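Local coordinates for beta-lactamase (Klebsiella pneumoniae, PDB 6KBY), which probably hydrolyses beta-lactam antibiotics to substituted beta-amino acids as a class C enzyme, and here holds AMP in its active site, at residues A[38-43]-A[239-244]; A[16-21]-A[360-365]; A[77-82]-A[182-187]; A[286-291]-A[354-359]. All coordinates share one frame; numbering follows the deposited sequence.

Interaction 1: A[38-43]-A[239-244]; sequences AVTVNG and RYVQAN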
loop_
_atom_site.group_PDB
_atom_site.type_symbol
_atom_site.label_atom_id
_atom_site.label_comp_id
_atom_site.label_asym_id
_atom_site.label_seq_id
_atom_site.Cartn_x
_atom_site.Cartn_y
_atom_site.Cartn_z
ATOM N N ALA A 38 1.847 8.496 12.242
ATOM C CA ALA A 38 0.754 9.441 12.099
ATOM C C ALA A 38 -0.532 8.732 12.485
ATOM O O ALA A 38 -0.787 7.612 12.022
ATOM C CB ALA A 38 0.668 9.935 10.654
ATOM N N VAL A 39 -1.333 9.385 13.327
ATOM C CA VAL A 39 -2.595 8.842 13.815
ATOM C C VAL A 39 -3.696 9.859 13.548
ATOM O O VAL A 39 -3.506 11.061 13.768
ATOM C CB VAL A 39 -2.516 8.544 15.331
ATOM C CG1 VAL A 39 -3.861 8.109 15.886
ATOM C CG2 VAL A 39 -1.452 7.493 15.616
ATOM N N THR A 40 -4.848 9.383 13.087
ATOM C CA THR A 40 -6.053 10.200 13.037
ATOM C C THR A 40 -7.151 9.550 13.867
ATOM O O THR A 40 -7.344 8.330 13.821
ATOM C CB THR A 40 -6.528 10.466 11.592
ATOM O OG1 THR A 40 -7.608 11.407 11.613
ATOM C CG2 THR A 40 -6.995 9.186 10.893
ATOM N N VAL A 41 -7.847 10.371 14.650
ATOM C CA VAL A 41 -9.029 9.944 15.395
ATOM C C VAL A 41 -9.799 11.195 15.787
ATOM O O VAL A 41 -9.203 12.238 16.075
ATOM C CB VAL A 41 -8.665 9.068 16.620
ATOM C CG1 VAL A 41 -7.726 9.808 17.566
ATOM C CG2 VAL A 41 -9.919 8.622 17.357
ATOM N N ASN A 42 -11.132 11.097 15.781
ATOM C CA ASN A 42 -12.002 12.214 16.150
ATOM C C ASN A 42 -11.768 13.429 15.254
ATOM O O ASN A 42 -11.949 14.575 15.677
ATOM C CB ASN A 42 -11.866 12.570 17.635
ATOM C CG ASN A 42 -13.012 13.428 18.143
ATOM O OD1 ASN A 42 -14.154 13.294 17.701
ATOM N ND2 ASN A 42 -12.705 14.324 19.079
ATOM N N GLY A 43 -11.369 13.192 14.008
ATOM C CA GLY A 43 -11.105 14.271 13.078
ATOM C C GLY A 43 -9.810 15.016 13.307
ATOM O O GLY A 43 -9.559 16.009 12.614
ATOM N N ARG A 239 -3.209 11.924 5.096
ATOM C CA ARG A 239 -4.233 12.514 4.238
ATOM C C ARG A 239 -4.880 11.451 3.353
ATOM O O ARG A 239 -6.103 11.425 3.183
ATOM C CB ARG A 239 -3.623 13.631 3.394
ATOM C CG ARG A 239 -4.640 14.345 2.533
ATOM C CD ARG A 239 -4.081 15.563 1.808
ATOM N NE ARG A 239 -5.075 16.059 0.865
ATOM C CZ ARG A 239 -6.039 16.918 1.179
ATOM N NH1 ARG A 239 -6.131 17.403 2.413
ATOM N NH2 ARG A 239 -6.916 17.294 0.257
ATOM N N TYR A 240 -4.066 10.549 2.803
ATOM C CA TYR A 240 -4.575 9.443 1.990
ATOM C C TYR A 240 -5.523 8.570 2.798
ATOM O O TYR A 240 -6.572 8.142 2.295
ATOM C CB TYR A 240 -3.379 8.628 1.521
ATOM C CG TYR A 240 -3.580 7.470 0.569
ATOM C CD1 TYR A 240 -4.208 7.631 -0.663
ATOM C CD2 TYR A 240 -3.027 6.233 0.865
ATOM C CE1 TYR A 240 -4.309 6.576 -1.558
ATOM C CE2 TYR A 240 -3.119 5.181 -0.014
ATOM C CZ TYR A 240 -3.762 5.357 -1.224
ATOM O OH TYR A 240 -3.840 4.323 -2.132
ATOM N N VAL A 241 -5.169 8.294 4.054
ATOM C CA VAL A 241 -6.044 7.511 4.924
ATOM C C VAL A 241 -7.357 8.250 5.173
ATOM O O VAL A 241 -8.444 7.669 5.077
ATOM C CB VAL A 241 -5.305 7.162 6.228
ATOM C CG1 VAL A 241 -6.268 6.622 7.279
ATOM C CG2 VAL A 241 -4.188 6.162 5.947
ATOM N N GLN A 242 -7.277 9.547 5.489
ATOM C CA GLN A 242 -8.494 10.327 5.692
ATOM C C GLN A 242 -9.357 10.354 4.439
ATOM O O GLN A 242 -10.590 10.273 4.523
ATOM C CB GLN A 242 -8.149 11.750 6.132
ATOM C CG GLN A 242 -7.581 11.845 7.528
ATOM C CD GLN A 242 -7.874 13.193 8.143
ATOM O OE1 GLN A 242 -7.226 14.187 7.814
ATOM N NE2 GLN A 242 -8.876 13.244 9.013
ATOM N N ALA A 243 -8.733 10.509 3.272
ATOM C CA ALA A 243 -9.491 10.505 2.024
ATOM C C ALA A 243 -10.192 9.168 1.819
ATOM O O ALA A 243 -11.340 9.112 1.349
ATOM C CB ALA A 243 -8.548 10.799 0.856
ATOM N N ASN A 244 -9.508 8.074 2.163
ATOM C CA ASN A 244 -10.097 6.743 2.117
ATOM C C ASN A 244 -11.242 6.568 3.108
ATOM O O ASN A 244 -12.029 5.629 2.951
ATOM C CB ASN A 244 -9.022 5.670 2.324
ATOM C CG ASN A 244 -8.370 5.255 1.020
ATOM O OD1 ASN A 244 -8.951 4.488 0.249
ATOM N ND2 ASN A 244 -7.169 5.774 0.749
HETATM O O HOH W 1 -10.284 15.717 9.890
#
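Between 38-43 and 239-244 the nearest CA atoms are those of T40 and Q242, 7.7 Å apart. At this end of the strand the chain turns through N42 and G43, both with positive phi, into the antiparallel partner strand 44-50. The T40 side chain sets out toward the helix, whereas that of V41 starts in the other direction. The T40 hydroxyl stands 3.4 Å from Q242 NE2, but the angle is too poor for a hydrogen bond; OG1 is instead engaged by N45 OD1 and K44 O. N45 also serves the helix, because its ND2 bonds Q242 OE1, so one residue of the hairpin ties both polar ends. Q242 gets there with CG beside its backbone N (chi1 -70°) and an extended chain beyond, which carries the amide across to the hairpin. A bridging water closes the gap to the turn: it accepts from Q242 NE2 at 3.0 Å and donates to G43 O at 2.8 Å. Beside this polar patch, T40 CG2 lies loosely against V241 CG1 (4.5 Å), and V241 packs further on I332 and F334. The arrangement is that of the serine beta-lactamase fold, in which a helix of the helical part covers one face of the antiparallel sheet.

Interaction 2: A[16-21]-A[360-365]; sequences KDTVDD and YKILSS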
loop_
_atom_site.group_PDB
_atom_site.type_symbol
_atom_site.label_atom_id
_atom_site.label_comp_id
_atom_site.label_asym_id
_atom_site.label_seq_id
_atom_site.Cartn_x
_atom_site.Cartn_y
_atom_site.Cartn_z
ATOM N N LYS A 16 0.089 10.477 22.541
ATOM C CA LYS A 16 1.542 10.547 22.429
ATOM C C LYS A 16 2.215 9.578 23.389
ATOM O O LYS A 16 3.185 8.907 23.021
ATOM C CB LYS A 16 2.035 11.976 22.667
ATOM C CG LYS A 16 3.545 12.117 22.529
ATOM C CD LYS A 16 3.983 13.564 22.640
ATOM C CE LYS A 16 5.458 13.717 22.310
ATOM N NZ LYS A 16 6.330 13.002 23.288
ATOM N N ASP A 17 1.714 9.485 24.627
ATOM C CA ASP A 17 2.288 8.544 25.584
ATOM C C ASP A 17 2.161 7.113 25.081
ATOM O O ASP A 17 3.112 6.325 25.161
ATOM C CB ASP A 17 1.596 8.678 26.941
ATOM C CG ASP A 17 1.916 9.981 27.648
ATOM O OD1 ASP A 17 2.891 10.662 27.269
ATOM O OD2 ASP A 17 1.183 10.316 28.605
ATOM N N THR A 18 0.978 6.751 24.589
ATOM C CA THR A 18 0.781 5.402 24.067
ATOM C C THR A 18 1.747 5.108 22.932
ATOM O O THR A 18 2.367 4.038 22.884
ATOM C CB THR A 18 -0.659 5.236 23.586
ATOM O OG1 THR A 18 -1.540 5.398 24.698
ATOM C CG2 THR A 18 -0.866 3.858 22.966
ATOM N N VAL A 19 1.878 6.048 21.999
ATOM C CA VAL A 19 2.729 5.826 20.832
ATOM C C VAL A 19 4.200 5.788 21.237
ATOM O O VAL A 19 4.928 4.854 20.885
ATOM C CB VAL A 19 2.441 6.873 19.740
ATOM C CG1 VAL A 19 3.366 6.672 18.543
ATOM C CG2 VAL A 19 0.982 6.807 19.300
ATOM N N ASP A 20 4.653 6.793 22.000
ATOM C CA ASP A 20 6.041 6.825 22.467
ATOM C C ASP A 20 6.417 5.528 23.170
ATOM O O ASP A 20 7.500 4.974 22.951
ATOM C CB ASP A 20 6.235 7.967 23.471
ATOM C CG ASP A 20 6.293 9.345 22.842
ATOM O OD1 ASP A 20 6.309 9.483 21.605
ATOM O OD2 ASP A 20 6.354 10.319 23.632
ATOM N N ASP A 21 5.535 5.044 24.050
ATOM C CA ASP A 21 5.841 3.878 24.869
ATOM C C ASP A 21 5.986 2.607 24.052
ATOM O O ASP A 21 6.636 1.664 24.514
ATOM C CB ASP A 21 4.778 3.677 25.948
ATOM C CG ASP A 21 4.874 4.700 27.070
ATOM O OD1 ASP A 21 5.812 5.526 27.062
ATOM O OD2 ASP A 21 3.996 4.678 27.959
ATOM N N TYR A 360 -2.110 -2.372 16.210
ATOM C CA TYR A 360 -3.283 -2.874 16.916
ATOM C C TYR A 360 -3.366 -2.287 18.320
ATOM O O TYR A 360 -4.438 -1.851 18.760
ATOM C CB TYR A 360 -3.220 -4.403 16.953
ATOM C CG TYR A 360 -4.345 -5.038 17.730
ATOM C CD1 TYR A 360 -5.582 -5.269 17.146
ATOM C CD2 TYR A 360 -4.172 -5.409 19.052
ATOM C CE1 TYR A 360 -6.619 -5.856 17.870
ATOM C CE2 TYR A 360 -5.192 -5.988 19.778
ATOM C CZ TYR A 360 -6.408 -6.208 19.185
ATOM O OH TYR A 360 -7.419 -6.788 19.922
ATOM N N LYS A 361 -2.239 -2.258 19.037
ATOM C CA LYS A 361 -2.244 -1.692 20.380
ATOM C C LYS A 361 -2.591 -0.211 20.352
ATOM O O LYS A 361 -3.344 0.273 21.206
ATOM C CB LYS A 361 -0.893 -1.923 21.044
ATOM C CG LYS A 361 -0.633 -3.375 21.398
ATOM C CD LYS A 361 0.791 -3.534 21.891
ATOM C CE LYS A 361 1.092 -4.948 22.343
ATOM N NZ LYS A 361 2.540 -5.109 22.661
ATOM N N ILE A 362 -2.045 0.534 19.395
ATOM C CA ILE A 362 -2.329 1.963 19.327
ATOM C C ILE A 362 -3.802 2.209 19.023
ATOM O O ILE A 362 -4.482 2.956 19.739
ATOM C CB ILE A 362 -1.402 2.663 18.320
ATOM C CG1 ILE A 362 0.035 2.638 18.833
ATOM C CG2 ILE A 362 -1.859 4.102 18.099
ATOM C CD1 ILE A 362 1.057 3.075 17.809
ATOM N N LEU A 363 -4.324 1.595 17.960
ATOM C CA LEU A 363 -5.719 1.863 17.624
ATOM C C LEU A 363 -6.660 1.387 18.728
ATOM O O LEU A 363 -7.664 2.045 19.024
ATOM C CB LEU A 363 -6.081 1.268 16.264
ATOM C CG LEU A 363 -5.400 1.892 15.033
ATOM C CD1 LEU A 363 -6.062 1.406 13.753
ATOM C CD2 LEU A 363 -5.382 3.415 15.081
ATOM N N SER A 364 -6.342 0.267 19.375
ATOM C CA SER A 364 -7.209 -0.219 20.444
ATOM C C SER A 364 -7.259 0.738 21.629
ATOM O O SER A 364 -8.234 0.715 22.389
ATOM C CB SER A 364 -6.774 -1.619 20.882
ATOM O OG SER A 364 -6.890 -2.543 19.811
ATOM N N SER A 365 -6.245 1.590 21.800
ATOM C CA SER A 365 -6.201 2.536 22.907
ATOM C C SER A 365 -7.078 3.765 22.691
ATOM O O SER A 365 -7.250 4.548 23.635
ATOM C CB SER A 365 -4.756 2.997 23.137
ATOM O OG SER A 365 -4.370 3.996 22.200
HETATM O O HOH W 2 -3.725 6.346 23.501
#
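I362 and S365, in the last helical region of the chain, lie against T18 and V19 of helix 11-30. This is the pairing of N- and C-terminal helices on one face of the antiparallel sheet, a familiar feature of the serine beta-lactamase fold. I362 comes first, its CA 6.5 Å from that of V19. With CG1 beside the backbone N (chi1 -67°) and CD1 extended from it, the side chain reaches the valine with two methyls: V19 CG2 sits 4.0 Å from I362 CD1 and almost as close to I362 CG2. Beneath this pair I362 rests on I342, and V19 on Y48 and Y50, so the apolar part of the contact faces the sheet. L363 turns away from helix 11-30 and also lands on I342. At S365 the hydroxyl folds back onto the preceding turn. Its OG donates to I362 O at 2.7 Å, in the carbonyl plane and on a lone pair, while S365 N donates to the same oxygen. T18 CG2 packs on that hydroxyl, 3.6 Å from S365 OG. T18 OG1, itself bonded to K14 O, is 2.7 Å from a water that donates to S365 OG over 2.8 Å.

Interaction 3: A[77-82]-A[182-187]; sequences AATLAS and KTLLPQ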
loop_
_atom_site.group_PDB
_atom_site.type_symbol
_atom_site.label_atom_id
_atom_site.label_comp_id
_atom_site.label_asym_id
_atom_site.label_seq_id
_atom_site.Cartn_x
_atom_site.Cartn_y
_atom_site.Cartn_z
ATOM N N ALA A 77 -1.691 2.049 -7.353
ATOM C CA ALA A 77 -2.037 1.422 -8.624
ATOM C C ALA A 77 -3.510 1.029 -8.645
ATOM O O ALA A 77 -4.202 1.229 -9.651
ATOM C CB ALA A 77 -1.142 0.205 -8.874
ATOM N N ALA A 78 -4.012 0.487 -7.532
ATOM C CA ALA A 78 -5.427 0.138 -7.447
ATOM C C ALA A 78 -6.309 1.376 -7.491
ATOM O O ALA A 78 -7.358 1.369 -8.150
ATOM C CB ALA A 78 -5.707 -0.668 -6.181
ATOM N N THR A 79 -5.934 2.434 -6.763
ATOM C CA THR A 79 -6.729 3.654 -6.813
ATOM C C THR A 79 -6.792 4.201 -8.234
ATOM O O THR A 79 -7.847 4.655 -8.684
ATOM C CB THR A 79 -6.181 4.691 -5.829
ATOM O OG1 THR A 79 -6.213 4.156 -4.498
ATOM C CG2 THR A 79 -7.027 5.960 -5.851
ATOM N N LEU A 80 -5.680 4.123 -8.970
ATOM C CA LEU A 80 -5.688 4.568 -10.361
ATOM C C LEU A 80 -6.603 3.704 -11.218
ATOM O O LEU A 80 -7.369 4.227 -12.037
ATOM C CB LEU A 80 -4.267 4.581 -10.924
ATOM C CG LEU A 80 -4.177 5.230 -12.310
ATOM C CD1 LEU A 80 -4.398 6.738 -12.227
ATOM C CD2 LEU A 80 -2.849 4.905 -12.981
ATOM N N ALA A 81 -6.539 2.381 -11.053
ATOM C CA ALA A 81 -7.435 1.507 -11.806
ATOM C C ALA A 81 -8.891 1.786 -11.466
ATOM O O ALA A 81 -9.758 1.793 -12.351
ATOM C CB ALA A 81 -7.092 0.044 -11.531
ATOM N N SER A 82 -9.178 2.021 -10.185
ATOM C CA SER A 82 -10.533 2.342 -9.770
ATOM C C SER A 82 -10.981 3.674 -10.360
ATOM O O SER A 82 -12.136 3.820 -10.785
ATOM C CB SER A 82 -10.586 2.359 -8.245
ATOM O OG SER A 82 -11.905 2.552 -7.795
ATOM N N LYS A 182 1.019 13.450 -12.047
ATOM C CA LYS A 182 0.304 14.586 -12.615
ATOM C C LYS A 182 -1.192 14.554 -12.352
ATOM O O LYS A 182 -1.814 15.619 -12.294
ATOM C CB LYS A 182 0.544 14.692 -14.125
ATOM C CG LYS A 182 1.987 14.913 -14.511
ATOM C CD LYS A 182 2.442 16.314 -14.168
ATOM C CE LYS A 182 3.892 16.498 -14.558
ATOM N NZ LYS A 182 4.349 17.898 -14.365
ATOM N N THR A 183 -1.793 13.373 -12.185
ATOM C CA THR A 183 -3.230 13.272 -11.935
ATOM C C THR A 183 -3.556 12.830 -10.513
ATOM O O THR A 183 -4.195 13.580 -9.769
ATOM C CB THR A 183 -3.926 12.372 -12.967
ATOM O OG1 THR A 183 -3.827 12.980 -14.259
ATOM C CG2 THR A 183 -5.402 12.200 -12.613
ATOM N N LEU A 184 -3.124 11.637 -10.100
ATOM C CA LEU A 184 -3.667 11.039 -8.883
ATOM C C LEU A 184 -3.184 11.757 -7.627
ATOM O O LEU A 184 -3.994 12.236 -6.825
ATOM C CB LEU A 184 -3.342 9.550 -8.820
ATOM C CG LEU A 184 -3.911 8.878 -7.565
ATOM C CD1 LEU A 184 -5.426 8.959 -7.523
ATOM C CD2 LEU A 184 -3.444 7.439 -7.432
ATOM N N LEU A 185 -1.869 11.816 -7.420
ATOM C CA LEU A 185 -1.367 12.467 -6.214
ATOM C C LEU A 185 -1.780 13.931 -6.127
ATOM O O LEU A 185 -2.191 14.360 -5.035
ATOM C CB LEU A 185 0.149 12.260 -6.065
ATOM C CG LEU A 185 0.604 10.801 -5.960
ATOM C CD1 LEU A 185 2.114 10.705 -6.036
ATOM C CD2 LEU A 185 0.083 10.155 -4.679
ATOM N N PRO A 186 -1.717 14.733 -7.198
ATOM C CA PRO A 186 -2.219 16.112 -7.082
ATOM C C PRO A 186 -3.686 16.197 -6.699
ATOM O O PRO A 186 -4.044 17.024 -5.853
ATOM C CB PRO A 186 -1.932 16.705 -8.468
ATOM C CG PRO A 186 -0.749 15.937 -8.951
ATOM C CD PRO A 186 -0.983 14.532 -8.461
ATOM N N GLN A 187 -4.545 15.363 -7.290
ATOM C CA GLN A 187 -5.970 15.404 -6.954
ATOM C C GLN A 187 -6.225 14.987 -5.510
ATOM O O GLN A 187 -7.212 15.428 -4.902
ATOM C CB GLN A 187 -6.781 14.524 -7.909
ATOM C CG GLN A 187 -7.010 15.107 -9.298
ATOM C CD GLN A 187 -8.129 14.393 -10.043
ATOM O OE1 GLN A 187 -9.122 13.973 -9.444
ATOM N NE2 GLN A 187 -7.974 14.250 -11.354
#
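The hydroxyl of T79 is held on its own helix and away from L184, which its methyl meets instead. OG1 bonds T75 O one turn back and has a further, weak bond with the OH of Y240. T79 OG1 sits beside its own backbone N (chi1 -59°), and CG2 is therefore anti to that N, directed at helix 176-187. L184 comes to meet it with both branches: L184 CD1 lies 3.8 Å from T79 CG2, and L184 CD2 is 4.2 Å from both T79 CB and T79 CG2. The two side chains cross at about a right angle, and both leucine methyls come at the threonine methyl from one side rather than running alongside it. CD2 also approaches the backbone next door, 4.3 Å from L80 N. Within 77-82 and 182-187 the CA atoms of L80 and L184 are nearest, 6.9 Å apart, yet L80 itself leans along helix 176-187 to Y176 and A179. The contact lies within the helical part of the serine beta-lactamase fold, whose long helix 72-86 starts just after S71, the residue to which AMP is covalently bound. Helix 255-262 also packs here, with L260 on T79 and M256 on L184. Opposite T79, helix 176-187 is irregular: it widens into a pi-type turn at 182-184 and kinks at P186, whose ring nitrogen has no hydrogen to give to the turn before. Past the kink, Q187 N bonds T183 O at 3.1 Å, and the Q187 amide adds a weak bond to Y83 OH, back on helix 72-86.

Interaction 4: A[286-291]-A[354-359]; sequences VSLPNL and QRVTVA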
loop_
_atom_site.group_PDB
_atom_site.type_symbol
_atom_site.label_atom_id
_atom_site.label_comp_id
_atom_site.label_asym_id
_atom_site.label_seq_id
_atom_site.Cartn_x
_atom_site.Cartn_y
_atom_site.Cartn_z
ATOM N N VAL A 286 -11.450 -6.913 15.246
ATOM C CA VAL A 286 -10.601 -7.974 14.727
ATOM C C VAL A 286 -9.692 -8.448 15.848
ATOM O O VAL A 286 -9.282 -7.654 16.701
ATOM C CB VAL A 286 -9.811 -7.528 13.478
ATOM C CG1 VAL A 286 -8.951 -6.325 13.805
ATOM C CG2 VAL A 286 -8.975 -8.678 12.909
ATOM N N SER A 287 -9.421 -9.747 15.877
ATOM C CA SER A 287 -8.494 -10.262 16.871
ATOM C C SER A 287 -7.071 -10.111 16.360
ATOM O O SER A 287 -6.808 -10.206 15.155
ATOM C CB SER A 287 -8.766 -11.735 17.173
ATOM O OG SER A 287 -8.215 -12.586 16.175
ATOM N N LEU A 288 -6.155 -9.858 17.283
ATOM C CA LEU A 288 -4.749 -9.824 16.898
ATOM C C LEU A 288 -4.289 -11.113 16.223
ATOM O O LEU A 288 -3.607 -11.021 15.187
ATOM C CB LEU A 288 -3.876 -9.419 18.090
ATOM C CG LEU A 288 -2.386 -9.274 17.786
ATOM C CD1 LEU A 288 -2.147 -8.283 16.658
ATOM C CD2 LEU A 288 -1.634 -8.851 19.040
ATOM N N PRO A 289 -4.623 -12.317 16.713
ATOM C CA PRO A 289 -4.164 -13.525 16.001
ATOM C C PRO A 289 -4.586 -13.575 14.544
ATOM O O PRO A 289 -3.781 -13.947 13.684
ATOM C CB PRO A 289 -4.766 -14.668 16.828
ATOM C CG PRO A 289 -4.871 -14.100 18.203
ATOM C CD PRO A 289 -5.260 -12.658 18.002
ATOM N N ASN A 290 -5.831 -13.205 14.238
ATOM C CA ASN A 290 -6.280 -13.251 12.850
ATOM C C ASN A 290 -5.608 -12.176 12.008
ATOM O O ASN A 290 -5.307 -12.397 10.832
ATOM C CB ASN A 290 -7.798 -13.132 12.779
ATOM C CG ASN A 290 -8.502 -14.383 13.262
ATOM O OD1 ASN A 290 -7.904 -15.459 13.323
ATOM N ND2 ASN A 290 -9.778 -14.254 13.594
ATOM N N LEU A 291 -5.367 -11.007 12.594
ATOM C CA LEU A 291 -4.677 -9.952 11.867
ATOM C C LEU A 291 -3.242 -10.358 11.551
ATOM O O LEU A 291 -2.733 -10.078 10.459
ATOM C CB LEU A 291 -4.714 -8.669 12.693
ATOM C CG LEU A 291 -4.288 -7.392 11.977
ATOM C CD1 LEU A 291 -5.117 -7.168 10.725
ATOM C CD2 LEU A 291 -4.397 -6.207 12.924
ATOM N N GLN A 354 5.550 -7.246 14.112
ATOM C CA GLN A 354 5.732 -6.128 15.030
ATOM C C GLN A 354 4.975 -4.889 14.567
ATOM O O GLN A 354 4.390 -4.175 15.391
ATOM C CB GLN A 354 7.214 -5.814 15.189
ATOM C CG GLN A 354 8.003 -6.929 15.829
ATOM C CD GLN A 354 9.442 -6.536 16.001
ATOM O OE1 GLN A 354 9.802 -5.893 16.983
ATOM N NE2 GLN A 354 10.268 -6.888 15.032
ATOM N N ARG A 355 4.992 -4.600 13.260
ATOM C CA ARG A 355 4.230 -3.461 12.750
ATOM C C ARG A 355 2.761 -3.606 13.105
ATOM O O ARG A 355 2.123 -2.672 13.610
ATOM C CB ARG A 355 4.354 -3.379 11.225
ATOM C CG ARG A 355 5.770 -3.376 10.709
ATOM C CD ARG A 355 5.825 -3.260 9.197
ATOM N NE ARG A 355 7.097 -3.768 8.700
ATOM C CZ ARG A 355 7.404 -3.890 7.410
ATOM N NH1 ARG A 355 6.536 -3.516 6.474
ATOM N NH2 ARG A 355 8.584 -4.391 7.061
ATOM N N VAL A 356 2.207 -4.785 12.830
ATOM C CA VAL A 356 0.787 -5.029 13.033
ATOM C C VAL A 356 0.433 -4.976 14.513
ATOM O O VAL A 356 -0.594 -4.407 14.903
ATOM C CB VAL A 356 0.438 -6.391 12.410
ATOM C CG1 VAL A 356 -0.945 -6.825 12.837
ATOM C CG2 VAL A 356 0.588 -6.337 10.890
ATOM N N THR A 357 1.276 -5.572 15.356
ATOM C CA THR A 357 0.998 -5.600 16.789
ATOM C C THR A 357 0.997 -4.192 17.378
ATOM O O THR A 357 0.106 -3.823 18.155
ATOM C CB THR A 357 2.020 -6.500 17.491
ATOM O OG1 THR A 357 1.887 -7.844 17.011
ATOM C CG2 THR A 357 1.806 -6.476 19.002
ATOM N N VAL A 358 2.001 -3.388 17.025
ATOM C CA VAL A 358 2.057 -2.014 17.517
ATOM C C VAL A 358 0.839 -1.223 17.053
ATOM O O VAL A 358 0.200 -0.516 17.840
ATOM C CB VAL A 358 3.384 -1.354 17.103
ATOM C CG1 VAL A 358 3.334 0.142 17.340
ATOM C CG2 VAL A 358 4.543 -1.975 17.872
ATOM N N ALA A 359 0.485 -1.352 15.771
ATOM C CA ALA A 359 -0.681 -0.640 15.257
ATOM C C ALA A 359 -1.955 -1.069 15.979
ATOM O O ALA A 359 -2.812 -0.236 16.299
ATOM C CB ALA A 359 -0.815 -0.883 13.756
#
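L288 and L291, one turn apart on helix 288-294, are laid against T357 and V356 of helix 352-364. The turn that presents them is opened by S287 at the N-cap, where OG accepts from N290 N at 3.1 Å with an N-H...O angle of 163° and S287 O takes the amide of L291. L288 then extends toward the other helix with CG anti to its backbone N (chi1 -177°) and spreads its methyls over T357. L288 CD1 is 4.1 Å from T357 OG1, and L288 CD2 is 4.2 Å from T357 CG2, the two side chains meeting at about a right angle. The T357 hydroxyl is hydrogen-bonded to D353 O, in the preceding turn. L288 CD1 also touches V356 CG1, at 4.3 Å. Both helices lie on one face of the antiparallel sheet of the serine beta-lactamase fold, the face that also carries helix 11-30. L291, the buried member of the pair, sets CG 3.5 Å from V356 CG1, closer than usual for two carbons, with CD2 at a similar distance. Beneath them the sheet supplies W318 and N320 to L291, and Y331 to V356. The V356 side chain is about 12 Å from the bound AMP; its neighbour R355 reaches that site more directly, with NH2 hydrogen-bonded to S324 OG.

How the interactions relate
Interactions 2 and 4 share helix 352-364, with centres about 13 Å apart, and meet where Y360 packs on V286 and L288. Both lie on one face of the sheet. The centre of interaction 1 is about 16 Å from that of interaction 2, across strand 34-41: T40 looks to helix 234-244, while V39 touches I362. Interaction 3 belongs to the helical part, its centre about 31 Å from that of interaction 2, and joins interaction 1 through Y240 and T79. Along the chain interaction 2 pairs both ends and spans the others; interaction 3 falls within interaction 1, and interaction 4 follows. The contacts run from terminal helices through the sheet to the helix beginning beside S71.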